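Local coordinates for universal stress protein (Mycobacterium smegmatis, PDB 5AHW) that binds cyclic AMP as a homodimeric member of the universal stress protein A family and may thereby take part in cyclic-nucleotide signalling, at residues P66-L71 with E88-G93; L110-N115 with D140-H145. All blocks are in the same frame, centred on the assembly; numbering follows the deposited sequence.

Contact 1 (P66-L71 with E88-G93)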
loop_
_atom_site.group_PDB
_atom_site.type_symbol
_atom_site.label_atom_id
_atom_site.label_comp_id
_atom_site.label_asym_id
_atom_site.label_seq_id
_atom_site.Cartn_x
_atom_site.Cartn_y
_atom_site.Cartn_z
ATOM N N PRO B 66 -27.988 -2.240 -6.941
ATOM C CA PRO B 66 -26.701 -1.611 -7.336
ATOM C C PRO B 66 -25.476 -2.164 -6.629
ATOM O O PRO B 66 -24.405 -2.092 -7.204
ATOM C CB PRO B 66 -26.876 -0.141 -6.999
ATOM C CG PRO B 66 -27.983 -0.103 -5.997
ATOM C CD PRO B 66 -28.897 -1.269 -6.296
ATOM N N ILE B 67 -25.602 -2.732 -5.430
ATOM C CA ILE B 67 -24.403 -3.267 -4.777
ATOM C C ILE B 67 -23.881 -4.429 -5.573
ATOM O O ILE B 67 -22.689 -4.539 -5.791
ATOM C CB ILE B 67 -24.588 -3.685 -3.295
ATOM C CG1 ILE B 67 -25.114 -2.529 -2.471
ATOM C CG2 ILE B 67 -23.265 -4.128 -2.663
ATOM C CD1 ILE B 67 -24.315 -1.260 -2.577
ATOM N N TYR B 68 -24.758 -5.253 -6.096
ATOM C CA TYR B 68 -24.274 -6.385 -6.914
ATOM C C TYR B 68 -23.815 -5.912 -8.299
ATOM O O TYR B 68 -22.943 -6.509 -8.906
ATOM C CB TYR B 68 -25.287 -7.532 -6.974
ATOM C CG TYR B 68 -25.404 -8.329 -5.643
ATOM C CD1 TYR B 68 -25.958 -7.734 -4.513
ATOM C CD2 TYR B 68 -24.967 -9.644 -5.530
ATOM C CE1 TYR B 68 -26.052 -8.400 -3.314
ATOM C CE2 TYR B 68 -25.059 -10.319 -4.329
ATOM C CZ TYR B 68 -25.606 -9.700 -3.209
ATOM O OH TYR B 68 -25.776 -10.347 -1.961
ATOM N N ALA B 69 -24.365 -4.829 -8.810
ATOM C CA ALA B 69 -23.818 -4.276 -10.067
ATOM C C ALA B 69 -22.346 -3.822 -9.883
ATOM O O ALA B 69 -21.478 -4.154 -10.664
ATOM C CB ALA B 69 -24.688 -3.144 -10.582
ATOM N N ILE B 70 -22.088 -3.122 -8.788
ATOM C CA ILE B 70 -20.732 -2.738 -8.366
ATOM C C ILE B 70 -19.839 -3.962 -8.223
ATOM O O ILE B 70 -18.675 -3.941 -8.664
ATOM C CB ILE B 70 -20.755 -1.996 -7.004
ATOM C CG1 ILE B 70 -21.399 -0.650 -7.204
ATOM C CG2 ILE B 70 -19.365 -1.831 -6.405
ATOM C CD1 ILE B 70 -21.840 0.070 -5.926
ATOM N N LEU B 71 -20.320 -5.014 -7.569
ATOM C CA LEU B 71 -19.443 -6.166 -7.395
ATOM C C LEU B 71 -19.142 -6.858 -8.726
ATOM O O LEU B 71 -18.009 -7.205 -8.918
ATOM C CB LEU B 71 -19.973 -7.163 -6.340
ATOM C CG LEU B 71 -19.800 -6.515 -4.956
ATOM C CD1 LEU B 71 -20.721 -7.181 -3.956
ATOM C CD2 LEU B 71 -18.355 -6.531 -4.469
ATOM N N GLU B 88 -16.686 -12.156 -4.187
ATOM C CA GLU B 88 -17.362 -10.845 -3.961
ATOM C C GLU B 88 -18.037 -10.862 -2.556
ATOM O O GLU B 88 -18.684 -11.881 -2.195
ATOM C CB GLU B 88 -18.405 -10.599 -5.039
ATOM C CG GLU B 88 -17.956 -10.685 -6.477
ATOM C CD GLU B 88 -19.125 -10.676 -7.439
ATOM O OE1 GLU B 88 -20.245 -10.456 -6.996
ATOM O OE2 GLU B 88 -18.979 -10.893 -8.647
ATOM N N ARG B 89 -17.862 -9.805 -1.755
ATOM C CA ARG B 89 -18.492 -9.717 -0.421
ATOM C C ARG B 89 -19.304 -8.421 -0.239
ATOM O O ARG B 89 -18.713 -7.389 0.030
ATOM C CB ARG B 89 -17.442 -9.727 0.687
ATOM C CG ARG B 89 -16.454 -10.869 0.669
ATOM C CD ARG B 89 -17.070 -12.192 1.053
ATOM N NE ARG B 89 -17.681 -11.985 2.354
ATOM C CZ ARG B 89 -17.149 -12.309 3.530
ATOM N NH1 ARG B 89 -16.009 -12.998 3.612
ATOM N NH2 ARG B 89 -17.820 -11.954 4.628
ATOM N N PRO B 90 -20.633 -8.466 -0.406
ATOM C CA PRO B 90 -21.464 -7.334 -0.035
ATOM C C PRO B 90 -21.484 -7.267 1.466
ATOM O O PRO B 90 -21.848 -8.210 2.053
ATOM C CB PRO B 90 -22.858 -7.725 -0.536
ATOM C CG PRO B 90 -22.802 -9.199 -0.734
ATOM C CD PRO B 90 -21.402 -9.585 -0.964
ATOM N N VAL B 91 -21.055 -6.179 2.082
ATOM C CA VAL B 91 -20.983 -6.095 3.528
ATOM C C VAL B 91 -21.881 -4.992 4.053
ATOM O O VAL B 91 -21.846 -3.857 3.565
ATOM C CB VAL B 91 -19.546 -5.838 4.010
ATOM C CG1 VAL B 91 -19.547 -5.598 5.530
ATOM C CG2 VAL B 91 -18.712 -7.031 3.666
ATOM N N VAL B 92 -22.683 -5.316 5.058
ATOM C CA VAL B 92 -23.599 -4.334 5.677
ATOM C C VAL B 92 -22.837 -3.563 6.725
ATOM O O VAL B 92 -22.154 -4.169 7.536
ATOM C CB VAL B 92 -24.775 -4.999 6.340
ATOM C CG1 VAL B 92 -25.631 -3.934 7.040
ATOM C CG2 VAL B 92 -25.568 -5.768 5.274
ATOM N N GLY B 93 -22.878 -2.234 6.649
ATOM C CA GLY B 93 -22.130 -1.398 7.574
ATOM C C GLY B 93 -21.289 -0.288 6.883
ATOM O O GLY B 93 -21.394 -0.046 5.673
#
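Leu71 reaches from helix 65-80 onto the strand at Glu88 and Pro90, and its atoms divide between these two residues. Its CB meets the carboxylate end of Glu88, with Leu71 CB 3.4 Å from Glu88 OE1. The torsion chi1 of -72° sets CG anti to the carbonyl carbon, and from there the branches part: Leu71 CD2 lies 4.1 Å from Glu88 CB, while Leu71 CD1 comes within 3.9 Å of Pro90 CD, these two side chains crossing at about a right angle. The Glu88 side chain, extended beyond CG, runs alongside that of Leu71 with the opposite sense, and its OE2 is hydrogen-bonded to Asn75, one turn after Leu71 on helix 65-80. Tyr68 meets Pro90 at CG, its OH 3.4 Å from that atom and its ring set obliquely. Ile67 adds a looser touch, Ile67 CG2 lying 4.2 Å from Pro90 CB. These contacts are van der Waals in kind and bury 271 Å². Helix and strand axes approach to 9.1 Å and run at 146°, roughly antiparallel. Leu71 and Ile67 also touch Thr39 and Tyr41, completing a beta-alpha-beta crossover in which helix 65-80 links parallel neighbours 34-41 and 86-92 of the Rossmann-like universal stress protein fold.

Contact 2 (L110-N115 with D140-H145). With CMP (adenosine-3',5'-cyclic-monophosphate), chain K.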
loop_
_atom_site.group_PDB
_atom_site.type_symbol
_atom_site.label_atom_id
_atom_site.label_comp_id
_atom_site.label_asym_id
_atom_site.label_seq_id
_atom_site.Cartn_x
_atom_site.Cartn_y
_atom_site.Cartn_z
ATOM N N LEU B 110 -3.122 -8.385 2.861
ATOM C CA LEU B 110 -3.115 -7.018 2.372
ATOM C C LEU B 110 -4.533 -6.490 2.138
ATOM O O LEU B 110 -5.415 -7.178 1.620
ATOM C CB LEU B 110 -2.337 -6.964 1.059
ATOM C CG LEU B 110 -2.294 -5.633 0.295
ATOM C CD1 LEU B 110 -1.358 -4.694 1.019
ATOM C CD2 LEU B 110 -1.865 -5.821 -1.153
ATOM N N LEU B 111 -4.707 -5.238 2.477
ATOM C CA LEU B 111 -5.936 -4.535 2.258
ATOM C C LEU B 111 -5.682 -3.346 1.319
ATOM O O LEU B 111 -4.774 -2.571 1.541
ATOM C CB LEU B 111 -6.356 -4.059 3.644
ATOM C CG LEU B 111 -7.633 -3.312 3.831
ATOM C CD1 LEU B 111 -8.783 -3.825 2.955
ATOM C CD2 LEU B 111 -7.895 -3.510 5.299
ATOM N N VAL B 112 -6.457 -3.216 0.249
ATOM C CA VAL B 112 -6.237 -2.207 -0.732
ATOM C C VAL B 112 -7.415 -1.223 -0.780
ATOM O O VAL B 112 -8.602 -1.602 -0.842
ATOM C CB VAL B 112 -6.092 -2.883 -2.093
ATOM C CG1 VAL B 112 -5.757 -1.878 -3.200
ATOM C CG2 VAL B 112 -4.997 -3.928 -2.015
ATOM N N VAL B 113 -7.080 0.064 -0.766
ATOM C CA VAL B 113 -8.008 1.153 -0.936
ATOM C C VAL B 113 -7.423 2.212 -1.885
ATOM O O VAL B 113 -6.219 2.308 -2.054
ATOM C CB VAL B 113 -8.376 1.804 0.443
ATOM C CG1 VAL B 113 -9.142 0.849 1.352
ATOM C CG2 VAL B 113 -7.166 2.262 1.202
ATOM N N GLY B 114 -8.269 2.985 -2.546
ATOM C CA GLY B 114 -7.848 4.248 -3.185
ATOM C C GLY B 114 -7.662 5.338 -2.170
ATOM O O GLY B 114 -7.843 5.110 -0.958
ATOM N N ASN B 115 -7.358 6.539 -2.662
ATOM C CA ASN B 115 -6.874 7.625 -1.845
ATOM C C ASN B 115 -7.804 8.782 -1.758
ATOM O O ASN B 115 -7.438 9.836 -1.253
ATOM C CB ASN B 115 -5.528 8.101 -2.434
ATOM C CG ASN B 115 -5.665 8.898 -3.737
ATOM O OD1 ASN B 115 -6.633 8.784 -4.520
ATOM N ND2 ASN B 115 -4.663 9.702 -4.002
ATOM N N ASP B 140 -0.913 -5.088 6.203
ATOM C CA ASP B 140 -0.334 -4.176 5.207
ATOM C C ASP B 140 -1.468 -3.478 4.520
ATOM O O ASP B 140 -2.502 -4.065 4.284
ATOM C CB ASP B 140 0.435 -4.942 4.133
ATOM C CG ASP B 140 1.723 -5.561 4.626
ATOM O OD1 ASP B 140 2.059 -5.369 5.842
ATOM O OD2 ASP B 140 2.439 -6.178 3.731
ATOM N N VAL B 141 -1.281 -2.221 4.222
ATOM C CA VAL B 141 -2.280 -1.466 3.492
ATOM C C VAL B 141 -1.672 -0.827 2.258
ATOM O O VAL B 141 -0.699 -0.095 2.378
ATOM C CB VAL B 141 -2.862 -0.380 4.385
ATOM C CG1 VAL B 141 -3.777 0.511 3.602
ATOM C CG2 VAL B 141 -3.706 -1.062 5.461
ATOM N N LEU B 142 -2.280 -1.058 1.106
ATOM C CA LEU B 142 -1.867 -0.395 -0.114
ATOM C C LEU B 142 -2.896 0.730 -0.367
ATOM O O LEU B 142 -4.088 0.491 -0.518
ATOM C CB LEU B 142 -1.888 -1.352 -1.289
ATOM C CG LEU B 142 -1.464 -0.816 -2.640
ATOM C CD1 LEU B 142 0.027 -0.420 -2.614
ATOM C CD2 LEU B 142 -1.669 -1.843 -3.777
ATOM N N ILE B 143 -2.377 1.930 -0.491
ATOM C CA ILE B 143 -3.139 3.071 -0.888
ATOM C C ILE B 143 -2.814 3.362 -2.294
ATOM O O ILE B 143 -1.749 3.813 -2.569
ATOM C CB ILE B 143 -2.851 4.252 0.070
ATOM C CG1 ILE B 143 -3.370 3.882 1.490
ATOM C CG2 ILE B 143 -3.572 5.534 -0.415
ATOM C CD1 ILE B 143 -3.095 4.942 2.519
ATOM N N VAL B 144 -3.738 3.038 -3.194
ATOM C CA VAL B 144 -3.564 3.236 -4.620
ATOM C C VAL B 144 -3.811 4.689 -4.956
ATOM O O VAL B 144 -4.793 5.264 -4.447
ATOM C CB VAL B 144 -4.570 2.356 -5.380
ATOM C CG1 VAL B 144 -4.460 2.577 -6.897
ATOM C CG2 VAL B 144 -4.322 0.890 -5.005
ATOM N N HIS B 145 -2.929 5.327 -5.751
ATOM C CA HIS B 145 -3.112 6.745 -6.082
ATOM C C HIS B 145 -4.185 6.870 -7.166
ATOM O O HIS B 145 -3.903 6.799 -8.335
ATOM C CB HIS B 145 -1.814 7.362 -6.608
ATOM C CG HIS B 145 -1.758 8.849 -6.452
ATOM N ND1 HIS B 145 -1.727 9.722 -7.526
ATOM C CD2 HIS B 145 -1.711 9.616 -5.334
ATOM C CE1 HIS B 145 -1.680 10.964 -7.071
ATOM N NE2 HIS B 145 -1.666 10.927 -5.745
HETATM P P CMP K . -11.296 5.491 -4.002
HETATM O O1P CMP K . -10.270 5.491 -5.129
HETATM O O2P CMP K . -12.587 5.961 -4.488
HETATM O "O5'" CMP K . -10.821 6.223 -2.686
HETATM C "C5'" CMP K . -11.346 5.999 -1.354
HETATM C "C4'" CMP K . -11.477 4.511 -1.193
HETATM O "O4'" CMP K . -12.157 4.118 -0.014
HETATM C "C3'" CMP K . -12.247 3.853 -2.275
HETATM O "O3'" CMP K . -11.504 3.966 -3.481
HETATM C "C2'" CMP K . -12.473 2.447 -1.702
HETATM O "O2'" CMP K . -11.322 1.595 -1.786
HETATM C "C1'" CMP K . -12.724 2.822 -0.233
HETATM N N9 CMP K . -14.195 2.875 -0.050
HETATM C C8 CMP K . -14.975 3.973 -0.021
HETATM N N7 CMP K . -16.270 3.639 0.088
HETATM C C5 CMP K . -16.330 2.329 0.148
HETATM C C6 CMP K . -17.389 1.317 0.310
HETATM N N6 CMP K . -18.651 1.704 0.422
HETATM N N1 CMP K . -17.045 0.021 0.328
HETATM C C2 CMP K . -15.778 -0.392 0.214
HETATM N N3 CMP K . -14.754 0.471 0.048
HETATM C C4 CMP K . -14.972 1.811 0.018
#
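Two neighbouring parallel strands of the universal stress protein sheet, 110-114 and 140-144, pair here, and the first of them runs into the cyclic AMP pocket. Four backbone hydrogen bonds form the ladder: Leu111 N to Asp140 O, Leu142 N to Leu111 O, Val113 N to Leu142 O, and Val144 N to Val113 O. Val144 N to Val113 O is the shortest at 2.8 Å, and Val113 N to Leu142 O the straightest, with an N-H...O angle of 171°. On one face, CG1 of Val112 lies 3.6 Å from CG2 of Val144, while CD1 of Leu110 sits 3.6 Å from CB of Asp140; helix 15-31 packs over this face. On the other, Val113 CG2 lies 4.1 Å from Ile143 CG1, and helix 95-105 meets Val113.

Beyond the ladder, Asn115 turns back towards the second strand: chi1 of 74° places CG between N and the carbonyl carbon, and Asn115 ND2 comes 3.2 Å from His145 CD2, amide and ring planes 60° apart. Asn115 OD1 is hydrogen-bonded to the hydroxyls of Thr146 and Ser147. Strand 140-144 also pairs antiparallel with a strand of the second subunit, continuing the sheet across the dimer.

Strand 110-114 lines part of the pocket, which Gly10, Ser16, Ala40 and Val116 help complete. Gly114 has no side chain, and cyclic AMP lies against its backbone, Gly114 C 3.3 Å from O5'. The ladder thus satisfies backbone polar atoms with near-straight bonds in a buried, apolar setting, whereas Gly114 N holds the ligand's O2' by one weak bond of 3.4 Å, backed by van der Waals contact.

From the N terminus, the chain lays down strands 6-10 and 34-41 before either contact begins. Contact 1 then closes the loop from helix 65-80 to strand 86-92, with 16 residues between its segments. Contact 2 opens only afterwards and closes a second loop, of 24 residues, that carries helices 121-126 and 129-136. The loops are therefore in series, neither nested nor crossing. Strand 86-92 and strand 140-144 are the outermost strands of the chain's sheet, so contact 1 fastens a helix at one border and contact 2 builds the other. Their centres are 19 Å apart and their nearest atoms about 10 Å, with strands 34-41 and 6-10 lying between.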